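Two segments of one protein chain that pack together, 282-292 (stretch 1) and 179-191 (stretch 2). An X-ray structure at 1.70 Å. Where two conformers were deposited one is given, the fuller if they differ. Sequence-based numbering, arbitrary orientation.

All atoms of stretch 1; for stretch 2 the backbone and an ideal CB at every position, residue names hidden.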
# COMPACT_ATOMS: atom_id res chain seq x y z
N LYS A 282 -5.51 9.41 -3.94
CA LYS A 282 -5.48 10.24 -2.75
C LYS A 282 -4.08 10.64 -2.27
O LYS A 282 -3.87 11.76 -1.82
CB LYS A 282 -6.26 9.57 -1.63
CG LYS A 282 -6.49 10.44 -0.44
CD LYS A 282 -7.72 11.32 -0.68
CE LYS A 282 -8.20 11.91 0.61
NZ LYS A 282 -7.31 13.04 1.01
N LEU A 283 -3.13 9.72 -2.34
CA LEU A 283 -1.75 10.02 -1.95
C LEU A 283 -1.18 11.14 -2.84
O LEU A 283 -0.61 12.12 -2.33
CB LEU A 283 -0.90 8.73 -1.98
CG LEU A 283 0.49 8.78 -1.33
CD1 LEU A 283 1.01 7.37 -1.05
CD2 LEU A 283 1.50 9.55 -2.21
N ILE A 284 -1.41 11.04 -4.14
CA ILE A 284 -0.94 12.07 -5.09
C ILE A 284 -1.58 13.44 -4.75
O ILE A 284 -0.90 14.48 -4.72
CB ILE A 284 -1.21 11.66 -6.56
CG1 ILE A 284 -0.40 10.38 -6.93
CG2 ILE A 284 -0.76 12.79 -7.50
CD1 ILE A 284 -0.75 9.68 -8.27
N ASP A 285 -2.88 13.43 -4.45
CA ASP A 285 -3.55 14.67 -3.99
C ASP A 285 -2.89 15.23 -2.73
O ASP A 285 -2.69 16.44 -2.62
CB ASP A 285 -5.03 14.40 -3.67
CG ASP A 285 -5.89 14.31 -4.89
OD1 ASP A 285 -5.46 14.66 -6.01
OD2 ASP A 285 -7.06 13.87 -4.70
N ASP A 286 -2.58 14.35 -1.78
CA ASP A 286 -1.89 14.73 -0.55
C ASP A 286 -0.58 15.45 -0.84
O ASP A 286 -0.26 16.45 -0.20
CB ASP A 286 -1.60 13.51 0.32
CG ASP A 286 -2.76 13.14 1.20
OD1 ASP A 286 -3.79 13.84 1.16
OD2 ASP A 286 -2.63 12.13 1.95
N LEU A 287 0.18 14.93 -1.80
CA LEU A 287 1.45 15.51 -2.21
C LEU A 287 1.31 16.94 -2.76
O LEU A 287 2.08 17.81 -2.39
CB LEU A 287 2.14 14.62 -3.23
CG LEU A 287 2.72 13.32 -2.66
CD1 LEU A 287 3.17 12.48 -3.84
CD2 LEU A 287 3.87 13.60 -1.68
N TYR A 288 0.31 17.18 -3.61
CA TYR A 288 0.05 18.56 -4.06
C TYR A 288 -0.12 19.50 -2.87
O TYR A 288 0.44 20.59 -2.84
CB TYR A 288 -1.17 18.61 -4.95
CG TYR A 288 -0.93 18.27 -6.40
CD1 TYR A 288 -0.36 19.19 -7.27
CD2 TYR A 288 -1.30 17.03 -6.90
CE1 TYR A 288 -0.16 18.88 -8.60
CE2 TYR A 288 -1.12 16.70 -8.22
CZ TYR A 288 -0.53 17.63 -9.08
OH TYR A 288 -0.35 17.28 -10.39
N GLU A 289 -0.87 19.05 -1.87
CA GLU A 289 -1.12 19.85 -0.67
C GLU A 289 0.10 20.01 0.24
O GLU A 289 0.46 21.13 0.60
CB GLU A 289 -2.30 19.25 0.11
CG GLU A 289 -2.78 20.07 1.26
CD GLU A 289 -3.68 19.26 2.15
OE1 GLU A 289 -4.75 18.86 1.65
OE2 GLU A 289 -3.31 18.99 3.32
N LYS A 290 0.75 18.90 0.59
CA LYS A 290 1.85 18.93 1.54
C LYS A 290 3.08 19.62 0.95
O LYS A 290 3.86 20.21 1.69
CB LYS A 290 2.23 17.52 2.06
CG LYS A 290 1.12 16.77 2.84
CD LYS A 290 0.63 17.49 4.09
CE LYS A 290 -0.45 16.64 4.84
NZ LYS A 290 -1.78 16.64 4.18
N LEU A 291 3.22 19.54 -0.37
CA LEU A 291 4.37 20.15 -1.06
C LEU A 291 4.07 21.55 -1.63
O LEU A 291 4.96 22.19 -2.19
CB LEU A 291 4.90 19.22 -2.16
CG LEU A 291 5.48 17.90 -1.63
CD1 LEU A 291 6.05 17.11 -2.76
CD2 LEU A 291 6.57 18.22 -0.63
N ASN A 292 2.82 21.99 -1.47
CA ASN A 292 2.37 23.27 -2.01
C ASN A 292 2.74 23.40 -3.49
O ASN A 292 3.44 24.33 -3.88
CB ASN A 292 2.94 24.42 -1.18
CG ASN A 292 2.32 25.76 -1.54
OD1 ASN A 292 1.15 25.83 -1.89
ND2 ASN A 292 3.11 26.82 -1.44
N UNK A 179 7.67 -0.62 -1.07
CA UNK A 179 6.39 -0.73 -0.40
C UNK A 179 5.36 0.19 -1.04
O UNK A 179 5.57 0.73 -2.14
CB UNK A 179 6.54 -0.41 1.09
N UNK A 180 4.22 0.36 -0.37
CA UNK A 180 3.12 1.07 -1.00
C UNK A 180 3.50 2.49 -1.42
O UNK A 180 3.36 2.83 -2.61
CB UNK A 180 1.92 1.11 -0.05
N UNK A 181 3.91 3.31 -0.45
CA UNK A 181 4.17 4.73 -0.75
C UNK A 181 5.48 4.88 -1.50
O UNK A 181 5.57 5.69 -2.40
CB UNK A 181 4.20 5.56 0.53
N UNK A 182 6.49 4.09 -1.14
CA UNK A 182 7.79 4.18 -1.83
C UNK A 182 7.72 3.91 -3.34
O UNK A 182 8.39 4.59 -4.14
CB UNK A 182 8.77 3.19 -1.20
N UNK A 183 6.92 2.92 -3.73
CA UNK A 183 6.74 2.68 -5.17
C UNK A 183 5.98 3.80 -5.88
O UNK A 183 6.32 4.13 -7.02
CB UNK A 183 6.00 1.36 -5.38
N UNK A 184 4.95 4.36 -5.23
CA UNK A 184 4.21 5.48 -5.81
C UNK A 184 5.12 6.70 -5.97
O UNK A 184 5.14 7.32 -7.03
CB UNK A 184 3.00 5.83 -4.94
N UNK A 185 5.89 7.03 -4.93
CA UNK A 185 6.83 8.15 -5.07
C UNK A 185 7.79 7.90 -6.23
O UNK A 185 8.16 8.85 -6.94
CB UNK A 185 7.61 8.36 -3.77
N UNK A 186 8.27 6.66 -6.36
CA UNK A 186 9.13 6.31 -7.49
C UNK A 186 8.41 6.58 -8.85
O UNK A 186 9.00 7.15 -9.79
CB UNK A 186 9.54 4.84 -7.39
N UNK A 187 7.14 6.20 -8.95
CA UNK A 187 6.36 6.49 -10.16
C UNK A 187 6.31 7.99 -10.44
O UNK A 187 6.37 8.42 -11.61
CB UNK A 187 4.94 5.94 -10.02
N UNK A 188 6.18 8.77 -9.39
CA UNK A 188 6.04 10.22 -9.48
C UNK A 188 7.34 10.95 -9.84
O UNK A 188 7.34 12.15 -10.04
CB UNK A 188 5.51 10.76 -8.15
N UNK A 189 8.43 10.19 -9.89
CA UNK A 189 9.75 10.73 -10.25
C UNK A 189 10.67 11.16 -9.14
O UNK A 189 11.77 11.68 -9.40
CB UNK A 189 9.55 11.94 -11.16
N UNK A 190 10.27 10.95 -7.88
CA UNK A 190 11.14 11.19 -6.75
C UNK A 190 12.25 10.17 -6.80
O UNK A 190 12.01 9.05 -7.23
CB UNK A 190 10.38 11.12 -5.42
N UNK A 191 13.42 10.56 -6.32
CA UNK A 191 14.57 9.64 -6.25
C UNK A 191 14.96 9.39 -4.81
O UNK A 191 14.36 9.94 -3.87
CB UNK A 191 15.77 10.20 -7.02

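Stretch 1 offers a row of aliphatic side chains here: Leu 283, Ile 284, Leu 287 and Leu 291. Apolar residues should meet it.

Position 179 has phi 65° and psi -168°. Positive phi favours glycine, and stretch 1 offers no contact. It is Gly 179.

At 180 the CA-to-CB bond runs sideways to stretch 1, so only a longer side chain could reach Leu 283. Aromatic or long aliphatic residues would suit. The residue is Tyr 180. Its CE2 lies 4.2 Å from Leu 283 CD1, which approaches the ring obliquely.

At 181 the ideal CB already lies 4.0 Å from Leu 283 CD1. A small side chain makes contact without extending further. Ala 181 does so.

Positions 182 and 183 are out of reach. They are Gly 182 and Glu 183.

Position 184 points toward stretch 1, with its ideal CB 4.6 Å from Leu 283 CD1. Ile, Leu, Val or Met would suit. It is Ile 184, whose CD1 lies 4.2 Å from Leu 283 CD1 and whose CG2 lies 4.5 Å from Ile 284 CG1.

At 185 the bond is sideways again, and nothing of stretch 1 lies within 5.5 Å of the ideal CB. Leu or Met could reach in. Leu 185 brings CD2 to 3.7 Å from Leu 287 CD1 and 4.4 Å from Leu 283 CD2. It completes the hole around the Leu 283 knob, with Tyr 180, Ala 181 and Ile 184.

Positions 186 and 187 are out of reach. Polar residues are acceptable, and they are Asn 186 and Asp 187.

Position 188 points toward stretch 1, its ideal CB 5.2 Å from Leu 287 CD1. A branched or long aliphatic residue would suit. Leu 188 sets CD1 at 3.3 Å from Leu 287 CD1, a tight contact, and CD2 at 4.0 Å from Ile 284 CG1.

Position 189 has phi 95° and psi 3°. A CB would jam against the carbonyl O of 188, which calls for glycine. Gly 189 takes the positive phi of the Schellman motif that follows the helix.

Position 190 points toward Leu 287 and Leu 291, but from a distance. A large apolar residue, aromatic or long aliphatic, would suit. Phe 190 meets Leu 291 CD1 at its ring edge, CZ to CD1 3.7 Å. Its CE2 is 4.3 Å from Leu 287 CD1.

Position 191 is out of reach. It is Lys 191.

Stretch 2 (179-191) GYAGEILNDLGFK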
# COMPACT_ATOMS: atom_id res chain seq x y z
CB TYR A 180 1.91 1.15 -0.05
CG TYR A 180 0.72 1.72 -0.76
CD1 TYR A 180 0.02 0.95 -1.72
CD2 TYR A 180 0.29 3.03 -0.50
CE1 TYR A 180 -1.06 1.49 -2.39
CE2 TYR A 180 -0.81 3.57 -1.19
CZ TYR A 180 -1.46 2.80 -2.12
OH TYR A 180 -2.55 3.28 -2.79
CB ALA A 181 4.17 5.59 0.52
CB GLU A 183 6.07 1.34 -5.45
CG GLU A 183 6.97 0.14 -5.03
CD GLU A 183 6.56 -1.16 -5.71
OE1 GLU A 183 5.62 -1.20 -6.52
OE2 GLU A 183 7.22 -2.17 -5.46
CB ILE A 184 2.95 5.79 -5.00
CG1 ILE A 184 1.95 4.64 -5.22
CG2 ILE A 184 2.30 7.12 -5.49
CD1 ILE A 184 0.83 4.61 -4.16
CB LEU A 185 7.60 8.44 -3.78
CG LEU A 185 6.77 8.87 -2.57
CD1 LEU A 185 7.70 9.24 -1.44
CD2 LEU A 185 5.80 10.01 -2.93
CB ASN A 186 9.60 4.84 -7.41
CG ASN A 186 10.77 4.56 -8.35
OD1 ASN A 186 10.61 3.98 -9.44
ND2 ASN A 186 11.94 4.99 -7.94
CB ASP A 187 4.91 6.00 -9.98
CG ASP A 187 4.76 4.49 -10.13
OD1 ASP A 187 5.68 3.78 -10.59
OD2 ASP A 187 3.67 4.01 -9.81
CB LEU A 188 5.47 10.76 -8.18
CG LEU A 188 4.05 10.26 -7.91
CD1 LEU A 188 3.68 10.67 -6.51
CD2 LEU A 188 3.04 10.85 -8.97
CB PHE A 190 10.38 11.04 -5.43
CG PHE A 190 9.42 12.19 -5.15
CD1 PHE A 190 9.87 13.38 -4.58
CD2 PHE A 190 8.06 12.05 -5.46
CE1 PHE A 190 9.00 14.43 -4.31
CE2 PHE A 190 7.15 13.13 -5.20
CZ PHE A 190 7.62 14.29 -4.64
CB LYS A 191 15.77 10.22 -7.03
CG LYS A 191 15.46 10.47 -8.48
CD LYS A 191 15.00 9.24 -9.21
CE LYS A 191 14.58 9.55 -10.67
NZ LYS A 191 14.04 8.35 -11.36
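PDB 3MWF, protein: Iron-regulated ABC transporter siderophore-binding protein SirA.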